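Local coordinates for 14 kDa fatty acid-binding protein (Schistosoma mansoni, PDB 1VYG) that binds long-chain fatty acids such as arachidonic and oleic acid inside a beta-barrel and may take part in their transport, at residues L7-L12 and T39-F44; M116-T121 and R129-L134. One frame throughout, in Å; residues are numbered along the deposited sequence.

Contact 1 of 2, residues L7-L12 and T39-F44; sequences LGKWKL and TPTVTF
W10 lays the CD1 corner of its indole against F44, where CD1 of W10 meets CD1 of F44 at 3.6 Å. The two side chains cross at about a right angle, with ring planes 76° apart, and W10 CD1 reaches the F44 ring at its edge. With CG beside its backbone N (chi1 -59°), W10 turns the indole edge to V42 O; NE1 is hydrogen-bonded to F6 O. The backbones pair antiparallel. G8 and F44 exchange two hydrogen bonds, the W10–V42 pair is joined by two weak ones, and L12 N meets P40 O almost straight at 3.0 Å. Beyond that bond, CD2 of L12 packs alongside the proline ring, 3.6 Å from P40 CD. On the other face the lysines lean on threonines: CD of K9 lies 3.2 Å from T43 OG1, and the K11 side chain slants across T41, CD against OG1. G8 sits at phi 104°, where a side chain would run into the carbonyl O of L7, which favours glycine. In the fatty-acid-binding barrel the strand of 8-12 lies between strands 41-47 and 125-133, L12 and V42 touching Y131, while strand 50-56 flanks 41-44 and helices 18-23 and 29-37 lie in the intervening chain.

Contact 2 of 2, residues M116-T121 and R129-L134; sequences MKTTVT and RNYKRL. With ACD (arachidonic acid), chain B.
T118 and R129 exchange two backbone hydrogen bonds across a beta hairpin of the fatty-acid-binding barrel, T118 N to R129 O and R129 N to T118 O, both 2.6 Å. From this hairpin R129 NE donates to O2 of arachidonic acid at 3.1 Å, with an N-H...O angle of 160° and the oxygen near the guanidinium plane. Y131 OH is modelled as a hydrogen-bond donor 2.4 Å from the same O2, a separation so short that its exact length is doubtful; O2 lies in the plane of the phenol ring, at its edge. R109 NH2 adds a further hydrogen bond to the ligand, so two arginines probably stabilise the carboxylate as an anion. R129 bends at chi3 (78°), turning NE to the acid while NH2 is held by S15 OG; F18 makes a cation-pi contact with the same guanidinium. M116 and Y131 exchange two more backbone bonds, making four between 116-118 and 129-131, and V120 with A127 continues the ladder. The longest of the four, M116 N to Y131 O, is 3.0 Å. M116, T118, R129 and Y131 share the ligand-facing side, with K117 and N130 side by side on the reverse. T118 puts CG2 anti to its backbone nitrogen, 3.5 Å from ligand C2 at the head of the chain, and V120 CG1 meets C6 further along. The M116 and Y131 side chains run alongside each other, and of M116 only CE reaches the ring. This CE lies over one face in a CH-pi contact, 4.2 Å from the Y131 ring centroid and 26° off the normal.

From the N terminus, segment 7-12 opens the barrel, and the chain then passes through helices 18-23 and 29-37 before 39-44 returns beside it; contact 1 closes that loop of 26 residues. Contact 2 comes later, after the chain has laid down the strands from 50-56 to 104-112, and closes the short hairpin between 116-121 and 129-134. The two loops follow in series and neither nest nor cross. Strand 125-133 nevertheless comes back to flank strand 8-16, with a probable hydrogen bond from K132 N to K11 O, so both contacts belong to one continuous sheet that joins the two ends of the chain.

Contact 1 of 2, residues L7-L12 and T39-F44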
ATOM      1  N   LEU A   7       7.525  -1.696 -11.387  1.00 53.76           N
ATOM      2  CA  LEU A   7       6.916  -0.964 -12.491  1.00 52.89           C
ATOM      3  C   LEU A   7       5.805  -1.752 -13.167  1.00 51.88           C
ATOM      4  O   LEU A   7       5.851  -2.977 -13.247  1.00 51.62           O
ATOM      5  CB  LEU A   7       7.968  -0.583 -13.527  1.00 53.07           C
ATOM      6  CG  LEU A   7       8.762   0.698 -13.252  1.00 53.63           C
ATOM      7  CD1 LEU A   7       8.668   1.231 -11.815  1.00 52.33           C
ATOM      8  CD2 LEU A   7      10.204   0.456 -13.636  1.00 54.58           C
ATOM      9  N   GLY A   8       4.806  -1.022 -13.647  1.00 50.52           N
ATOM     10  CA  GLY A   8       3.635  -1.623 -14.242  1.00 49.78           C
ATOM     11  C   GLY A   8       2.423  -1.604 -13.335  1.00 48.61           C
ATOM     12  O   GLY A   8       2.396  -0.906 -12.336  1.00 47.45           O
ATOM     13  N   LYS A   9       1.416  -2.383 -13.717  1.00 47.99           N
ATOM     14  CA  LYS A   9       0.155  -2.426 -13.004  1.00 47.86           C
ATOM     15  C   LYS A   9      -0.014  -3.758 -12.302  1.00 47.03           C
ATOM     16  O   LYS A   9       0.642  -4.745 -12.633  1.00 46.61           O
ATOM     17  CB  LYS A   9      -1.026  -2.182 -13.946  1.00 48.27           C
ATOM     18  CG  LYS A   9      -0.824  -1.042 -14.953  1.00 50.44           C
ATOM     19  CD  LYS A   9      -1.911   0.015 -14.886  1.00 52.13           C
ATOM     20  CE  LYS A   9      -3.188  -0.473 -15.458  1.00 53.09           C
ATOM     21  NZ  LYS A   9      -3.750  -1.440 -14.496  1.00 54.98           N
ATOM     22  N   TRP A  10      -0.928  -3.756 -11.341  1.00 46.37           N
ATOM     23  CA  TRP A  10      -1.112  -4.845 -10.401  1.00 45.56           C
ATOM     24  C   TRP A  10      -2.543  -4.805  -9.921  1.00 45.56           C
ATOM     25  O   TRP A  10      -3.029  -3.756  -9.565  1.00 45.03           O
ATOM     26  CB  TRP A  10      -0.197  -4.665  -9.186  1.00 45.11           C
ATOM     27  CG  TRP A  10       1.278  -4.607  -9.468  1.00 43.98           C
ATOM     28  CD1 TRP A  10       2.038  -3.484  -9.661  1.00 41.14           C
ATOM     29  CD2 TRP A  10       2.179  -5.711  -9.553  1.00 42.68           C
ATOM     30  NE1 TRP A  10       3.346  -3.828  -9.864  1.00 39.37           N
ATOM     31  CE2 TRP A  10       3.461  -5.186  -9.812  1.00 40.85           C
ATOM     32  CE3 TRP A  10       2.034  -7.095  -9.435  1.00 42.86           C
ATOM     33  CZ2 TRP A  10       4.574  -5.983  -9.947  1.00 41.07           C
ATOM     34  CZ3 TRP A  10       3.153  -7.888  -9.567  1.00 42.42           C
ATOM     35  CH2 TRP A  10       4.405  -7.331  -9.820  1.00 42.03           C
ATOM     36  N   LYS A  11      -3.222  -5.944  -9.919  1.00 46.44           N
ATOM     37  CA  LYS A  11      -4.594  -6.027  -9.414  1.00 46.64           C
ATOM     38  C   LYS A  11      -4.565  -6.917  -8.193  1.00 46.18           C
ATOM     39  O   LYS A  11      -3.902  -7.942  -8.207  1.00 45.99           O
ATOM     40  CB  LYS A  11      -5.531  -6.613 -10.466  1.00 47.05           C
ATOM     41  CG  LYS A  11      -7.040  -6.642 -10.059  1.00 48.47           C
ATOM     42  CD  LYS A  11      -7.908  -5.808 -11.021  1.00 49.84           C
ATOM     43  CE  LYS A  11      -9.351  -6.299 -11.124  1.00 51.31           C
ATOM     44  NZ  LYS A  11      -9.772  -6.531 -12.555  1.00 51.77           N
ATOM     45  N   LEU A  12      -5.269  -6.514  -7.137  1.00 45.86           N
ATOM     46  CA  LEU A  12      -5.471  -7.362  -5.969  1.00 45.51           C
ATOM     47  C   LEU A  12      -6.167  -8.646  -6.387  1.00 45.78           C
ATOM     48  O   LEU A  12      -7.085  -8.612  -7.195  1.00 46.14           O
ATOM     49  CB  LEU A  12      -6.318  -6.635  -4.924  1.00 45.24           C
ATOM     50  CG  LEU A  12      -6.618  -7.354  -3.613  1.00 43.08           C
ATOM     51  CD1 LEU A  12      -5.439  -7.357  -2.700  1.00 42.04           C
ATOM     52  CD2 LEU A  12      -7.773  -6.686  -2.950  1.00 42.44           C
ATOM     53  N   THR A  39     -11.262  -4.582  -5.181  1.00 51.12           N
ATOM     54  CA  THR A  39      -9.999  -5.129  -5.625  1.00 50.84           C
ATOM     55  C   THR A  39      -9.283  -4.017  -6.389  1.00 49.81           C
ATOM     56  O   THR A  39      -9.485  -3.839  -7.581  1.00 49.93           O
ATOM     57  CB  THR A  39     -10.234  -6.382  -6.503  1.00 50.79           C
ATOM     58  OG1 THR A  39     -11.109  -6.074  -7.590  1.00 51.83           O
ATOM     59  CG2 THR A  39     -11.016  -7.437  -5.740  1.00 51.31           C
ATOM     60  N   PRO A  40      -8.460  -3.252  -5.689  1.00 48.88           N
ATOM     61  CA  PRO A  40      -7.773  -2.139  -6.311  1.00 48.37           C
ATOM     62  C   PRO A  40      -6.758  -2.598  -7.331  1.00 47.99           C
ATOM     63  O   PRO A  40      -6.330  -3.754  -7.326  1.00 47.57           O
ATOM     64  CB  PRO A  40      -7.055  -1.484  -5.131  1.00 47.86           C
ATOM     65  CG  PRO A  40      -7.708  -1.978  -3.980  1.00 47.79           C
ATOM     66  CD  PRO A  40      -8.072  -3.367  -4.275  1.00 48.76           C
ATOM     67  N   THR A  41      -6.376  -1.656  -8.181  1.00 47.76           N
ATOM     68  CA  THR A  41      -5.339  -1.841  -9.153  1.00 47.87           C
ATOM     69  C   THR A  41      -4.325  -0.776  -8.866  1.00 47.82           C
ATOM     70  O   THR A  41      -4.601   0.397  -9.034  1.00 48.20           O
ATOM     71  CB  THR A  41      -5.921  -1.694 -10.566  1.00 48.04           C
ATOM     72  OG1 THR A  41      -6.820  -2.782 -10.814  1.00 48.89           O
ATOM     73  CG2 THR A  41      -4.870  -1.875 -11.653  1.00 47.79           C
ATOM     74  N   VAL A  42      -3.153  -1.175  -8.400  1.00 47.71           N
ATOM     75  CA  VAL A  42      -2.091  -0.214  -8.169  1.00 47.61           C
ATOM     76  C   VAL A  42      -1.067  -0.260  -9.304  1.00 47.11           C
ATOM     77  O   VAL A  42      -0.767  -1.295  -9.862  1.00 46.39           O
ATOM     78  CB  VAL A  42      -1.453  -0.331  -6.754  1.00 47.47           C
ATOM     79  CG1 VAL A  42      -2.419  -0.983  -5.774  1.00 48.18           C
ATOM     80  CG2 VAL A  42      -0.162  -1.083  -6.769  1.00 48.84           C
ATOM     81  N   THR A  43      -0.575   0.915  -9.641  1.00 47.23           N
ATOM     82  CA  THR A  43       0.349   1.118 -10.718  1.00 47.50           C
ATOM     83  C   THR A  43       1.547   1.761 -10.079  1.00 48.10           C
ATOM     84  O   THR A  43       1.398   2.634  -9.256  1.00 48.75           O
ATOM     85  CB  THR A  43      -0.315   2.069 -11.732  1.00 47.84           C
ATOM     86  OG1 THR A  43      -1.599   1.549 -12.120  1.00 45.15           O
ATOM     87  CG2 THR A  43       0.472   2.170 -13.031  1.00 48.02           C
ATOM     88  N   PHE A  44       2.738   1.310 -10.404  1.00 49.16           N
ATOM     89  CA  PHE A  44       3.935   2.039 -10.043  1.00 50.20           C
ATOM     90  C   PHE A  44       4.602   2.563 -11.311  1.00 51.21           C
ATOM     91  O   PHE A  44       4.548   1.918 -12.346  1.00 51.25           O
ATOM     92  CB  PHE A  44       4.921   1.151  -9.293  1.00 50.15           C
ATOM     93  CG  PHE A  44       4.368   0.536  -8.042  1.00 50.73           C
ATOM     94  CD1 PHE A  44       3.698  -0.662  -8.085  1.00 49.92           C
ATOM     95  CD2 PHE A  44       4.564   1.141  -6.812  1.00 51.62           C
ATOM     96  CE1 PHE A  44       3.200  -1.226  -6.936  1.00 51.25           C
ATOM     97  CE2 PHE A  44       4.069   0.571  -5.650  1.00 51.16           C
ATOM     98  CZ  PHE A  44       3.381  -0.602  -5.712  1.00 51.00           C
TER

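Contact 2 of 2, residues M116-T121 and R129-L134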
ATOM      1  N   MET A 116       2.949  -9.456  -6.191  1.00 40.85           N
ATOM      2  CA  MET A 116       3.430  -8.488  -5.232  1.00 40.64           C
ATOM      3  C   MET A 116       2.669  -8.852  -4.023  1.00 40.58           C
ATOM      4  O   MET A 116       1.447  -8.907  -4.081  1.00 40.59           O
ATOM      5  CB  MET A 116       3.103  -7.067  -5.640  1.00 40.68           C
ATOM      6  CG  MET A 116       3.380  -6.042  -4.540  1.00 40.49           C
ATOM      7  SD  MET A 116       3.344  -4.441  -5.244  1.00 38.58           S
ATOM      8  CE  MET A 116       1.485  -4.113  -5.177  1.00 40.25           C
ATOM      9  N   LYS A 117       3.385  -9.150  -2.950  1.00 40.76           N
ATOM     10  CA  LYS A 117       2.777  -9.412  -1.675  1.00 41.07           C
ATOM     11  C   LYS A 117       2.873  -8.138  -0.889  1.00 40.65           C
ATOM     12  O   LYS A 117       3.941  -7.586  -0.718  1.00 40.87           O
ATOM     13  CB  LYS A 117       3.486 -10.542  -0.934  1.00 41.23           C
ATOM     14  CG  LYS A 117       2.808 -10.894   0.406  1.00 42.79           C
ATOM     15  CD  LYS A 117       3.422 -12.110   1.148  1.00 44.44           C
ATOM     16  CE  LYS A 117       4.932 -12.027   1.294  1.00 44.67           C
ATOM     17  NZ  LYS A 117       5.369 -12.663   2.553  1.00 45.75           N
ATOM     18  N   THR A 118       1.737  -7.689  -0.405  1.00 40.75           N
ATOM     19  CA  THR A 118       1.639  -6.516   0.432  1.00 40.72           C
ATOM     20  C   THR A 118       1.312  -7.011   1.817  1.00 40.51           C
ATOM     21  O   THR A 118       0.236  -7.510   2.043  1.00 40.01           O
ATOM     22  CB  THR A 118       0.532  -5.599  -0.062  1.00 40.58           C
ATOM     23  OG1 THR A 118       0.920  -5.011  -1.310  1.00 40.97           O
ATOM     24  CG2 THR A 118       0.340  -4.411   0.881  1.00 41.70           C
ATOM     25  N   THR A 119       2.270  -6.909   2.729  1.00 40.67           N
ATOM     26  CA  THR A 119       2.049  -7.230   4.117  1.00 40.47           C
ATOM     27  C   THR A 119       1.696  -5.940   4.822  1.00 40.90           C
ATOM     28  O   THR A 119       2.384  -4.969   4.664  1.00 39.57           O
ATOM     29  CB  THR A 119       3.317  -7.833   4.702  1.00 40.37           C
ATOM     30  OG1 THR A 119       3.781  -8.895   3.853  1.00 39.68           O
ATOM     31  CG2 THR A 119       3.037  -8.477   6.020  1.00 39.39           C
ATOM     32  N   VAL A 120       0.602  -5.928   5.581  1.00 42.12           N
ATOM     33  CA  VAL A 120       0.221  -4.733   6.324  1.00 43.10           C
ATOM     34  C   VAL A 120       0.151  -5.031   7.826  1.00 44.00           C
ATOM     35  O   VAL A 120      -0.535  -5.933   8.253  1.00 43.51           O
ATOM     36  CB  VAL A 120      -1.093  -4.133   5.814  1.00 42.79           C
ATOM     37  CG1 VAL A 120      -1.284  -2.756   6.394  1.00 43.00           C
ATOM     38  CG2 VAL A 120      -1.085  -4.053   4.290  1.00 42.55           C
ATOM     39  N   THR A 121       0.876  -4.250   8.615  1.00 45.32           N
ATOM     40  CA  THR A 121       1.052  -4.529  10.029  1.00 46.03           C
ATOM     41  C   THR A 121       0.723  -3.293  10.867  1.00 46.92           C
ATOM     42  O   THR A 121       1.296  -2.226  10.672  1.00 46.45           O
ATOM     43  CB  THR A 121       2.495  -5.004  10.296  1.00 46.07           C
ATOM     44  OG1 THR A 121       2.880  -5.952   9.294  1.00 45.87           O
ATOM     45  CG2 THR A 121       2.575  -5.806  11.588  1.00 46.12           C
ATOM     46  N   ARG A 129      -1.771  -9.110   1.449  1.00 42.48           N
ATOM     47  CA  ARG A 129      -2.542  -8.851   0.262  1.00 41.88           C
ATOM     48  C   ARG A 129      -1.687  -9.134  -0.939  1.00 41.21           C
ATOM     49  O   ARG A 129      -0.641  -8.555  -1.107  1.00 40.31           O
ATOM     50  CB  ARG A 129      -3.040  -7.415   0.281  1.00 41.70           C
ATOM     51  CG  ARG A 129      -4.329  -7.321   1.074  1.00 41.31           C
ATOM     52  CD  ARG A 129      -4.575  -6.006   1.719  1.00 41.04           C
ATOM     53  NE  ARG A 129      -5.059  -5.006   0.769  1.00 40.94           N
ATOM     54  CZ  ARG A 129      -6.288  -4.959   0.273  1.00 41.04           C
ATOM     55  NH1 ARG A 129      -6.607  -3.990  -0.566  1.00 41.03           N
ATOM     56  NH2 ARG A 129      -7.202  -5.865   0.596  1.00 43.34           N
ATOM     57  N   ASN A 130      -2.136 -10.066  -1.756  1.00 41.23           N
ATOM     58  CA  ASN A 130      -1.450 -10.397  -2.977  1.00 41.18           C
ATOM     59  C   ASN A 130      -2.054  -9.708  -4.187  1.00 41.45           C
ATOM     60  O   ASN A 130      -3.255  -9.621  -4.325  1.00 41.53           O
ATOM     61  CB  ASN A 130      -1.452 -11.883  -3.149  1.00 41.25           C
ATOM     62  CG  ASN A 130      -0.521 -12.552  -2.200  1.00 41.48           C
ATOM     63  OD1 ASN A 130      -0.831 -13.598  -1.646  1.00 45.30           O
ATOM     64  ND2 ASN A 130       0.637 -11.956  -1.999  1.00 41.67           N
ATOM     65  N   TYR A 131      -1.184  -9.173  -5.032  1.00 41.74           N
ATOM     66  CA  TYR A 131      -1.559  -8.575  -6.281  1.00 41.63           C
ATOM     67  C   TYR A 131      -0.960  -9.416  -7.424  1.00 42.98           C
ATOM     68  O   TYR A 131       0.199  -9.755  -7.399  1.00 41.97           O
ATOM     69  CB  TYR A 131      -1.051  -7.128  -6.327  1.00 41.02           C
ATOM     70  CG  TYR A 131      -1.818  -6.166  -5.430  1.00 38.54           C
ATOM     71  CD1 TYR A 131      -2.718  -5.264  -5.968  1.00 37.47           C
ATOM     72  CD2 TYR A 131      -1.632  -6.151  -4.048  1.00 35.61           C
ATOM     73  CE1 TYR A 131      -3.416  -4.373  -5.171  1.00 35.32           C
ATOM     74  CE2 TYR A 131      -2.325  -5.265  -3.242  1.00 34.64           C
ATOM     75  CZ  TYR A 131      -3.225  -4.385  -3.814  1.00 34.88           C
ATOM     76  OH  TYR A 131      -3.935  -3.504  -3.059  1.00 31.59           O
ATOM     77  N   LYS A 132      -1.783  -9.785  -8.402  1.00 45.71           N
ATOM     78  CA  LYS A 132      -1.302 -10.388  -9.633  1.00 47.55           C
ATOM     79  C   LYS A 132      -0.961  -9.263 -10.611  1.00 48.70           C
ATOM     80  O   LYS A 132      -1.730  -8.326 -10.812  1.00 48.27           O
ATOM     81  CB  LYS A 132      -2.344 -11.321 -10.251  1.00 47.92           C
ATOM     82  CG  LYS A 132      -2.590 -12.610  -9.473  1.00 51.02           C
ATOM     83  CD  LYS A 132      -3.507 -13.593 -10.266  1.00 54.51           C
ATOM     84  CE  LYS A 132      -2.722 -14.331 -11.374  1.00 55.75           C
ATOM     85  NZ  LYS A 132      -3.585 -15.222 -12.214  1.00 58.51           N
ATOM     86  N   ARG A 133       0.203  -9.394 -11.220  1.00 50.29           N
ATOM     87  CA  ARG A 133       0.709  -8.462 -12.202  1.00 51.65           C
ATOM     88  C   ARG A 133      -0.233  -8.435 -13.399  1.00 52.71           C
ATOM     89  O   ARG A 133      -0.679  -9.474 -13.851  1.00 52.81           O
ATOM     90  CB  ARG A 133       2.077  -8.971 -12.618  1.00 51.84           C
ATOM     91  CG  ARG A 133       2.886  -8.081 -13.468  1.00 52.32           C
ATOM     92  CD  ARG A 133       4.328  -8.514 -13.511  1.00 53.20           C
ATOM     93  NE  ARG A 133       5.159  -7.325 -13.502  1.00 54.97           N
ATOM     94  CZ  ARG A 133       6.312  -7.198 -12.866  1.00 55.86           C
ATOM     95  NH1 ARG A 133       6.941  -6.035 -12.941  1.00 57.48           N
ATOM     96  NH2 ARG A 133       6.844  -8.199 -12.164  1.00 55.78           N
ATOM     97  N   LEU A 134      -0.556  -7.251 -13.893  1.00 54.36           N
ATOM     98  CA  LEU A 134      -1.399  -7.131 -15.082  1.00 55.75           C
ATOM     99  C   LEU A 134      -0.547  -7.060 -16.350  1.00 56.98           C
ATOM    100  O   LEU A 134       0.431  -6.302 -16.404  1.00 57.65           O
ATOM    101  CB  LEU A 134      -2.304  -5.916 -14.985  1.00 55.26           C
ATOM    102  CG  LEU A 134      -3.289  -5.993 -13.824  1.00 56.02           C
ATOM    103  CD1 LEU A 134      -4.161  -4.758 -13.823  1.00 56.41           C
ATOM    104  CD2 LEU A 134      -4.142  -7.261 -13.889  1.00 57.17           C
TER
HETATM  105  C1  ACD B1134      -2.327  -2.193  -0.412  1.00 42.26           C
HETATM  106  C2  ACD B1134      -2.173  -2.033   1.076  1.00 39.72           C
HETATM  107  C3  ACD B1134      -2.794  -0.698   1.479  1.00 38.25           C
HETATM  108  C4  ACD B1134      -3.433  -0.831   2.865  1.00 38.38           C
HETATM  109  C5  ACD B1134      -2.666  -0.024   3.905  1.00 38.28           C
HETATM  110  C6  ACD B1134      -3.275   0.253   5.069  1.00 37.97           C
HETATM  111  C7  ACD B1134      -4.681  -0.234   5.355  1.00 35.96           C
HETATM  112  C8  ACD B1134      -5.386   0.950   5.897  1.00 35.69           C
HETATM  113  C9  ACD B1134      -6.599   1.377   5.554  1.00 34.44           C
HETATM  114  C10 ACD B1134      -7.518   0.758   4.549  1.00 35.15           C
HETATM  115  C11 ACD B1134      -8.872   1.285   4.948  1.00 34.73           C
HETATM  116  C12 ACD B1134      -9.979   1.028   4.277  1.00 36.46           C
HETATM  117  C13 ACD B1134      -9.968   0.195   3.036  1.00 37.48           C
HETATM  118  C14 ACD B1134     -10.641   0.975   1.918  1.00 37.77           C
HETATM  119  C15 ACD B1134     -10.438   0.692   0.626  1.00 36.34           C
HETATM  120  C16 ACD B1134      -9.555  -0.456   0.160  1.00 33.51           C
HETATM  121  C17 ACD B1134      -8.354   0.060  -0.615  1.00 32.23           C
HETATM  122  C18 ACD B1134      -8.803   0.880  -1.820  1.00 30.77           C
HETATM  123  C19 ACD B1134      -8.299   2.307  -1.654  1.00 32.43           C
HETATM  124  C20 ACD B1134      -8.756   3.237  -2.780  1.00 33.63           C
HETATM  125  O1  ACD B1134      -1.766  -1.442  -1.215  1.00 43.76           O
HETATM  126  O2  ACD B1134      -3.119  -3.174  -0.826  1.00 45.25           O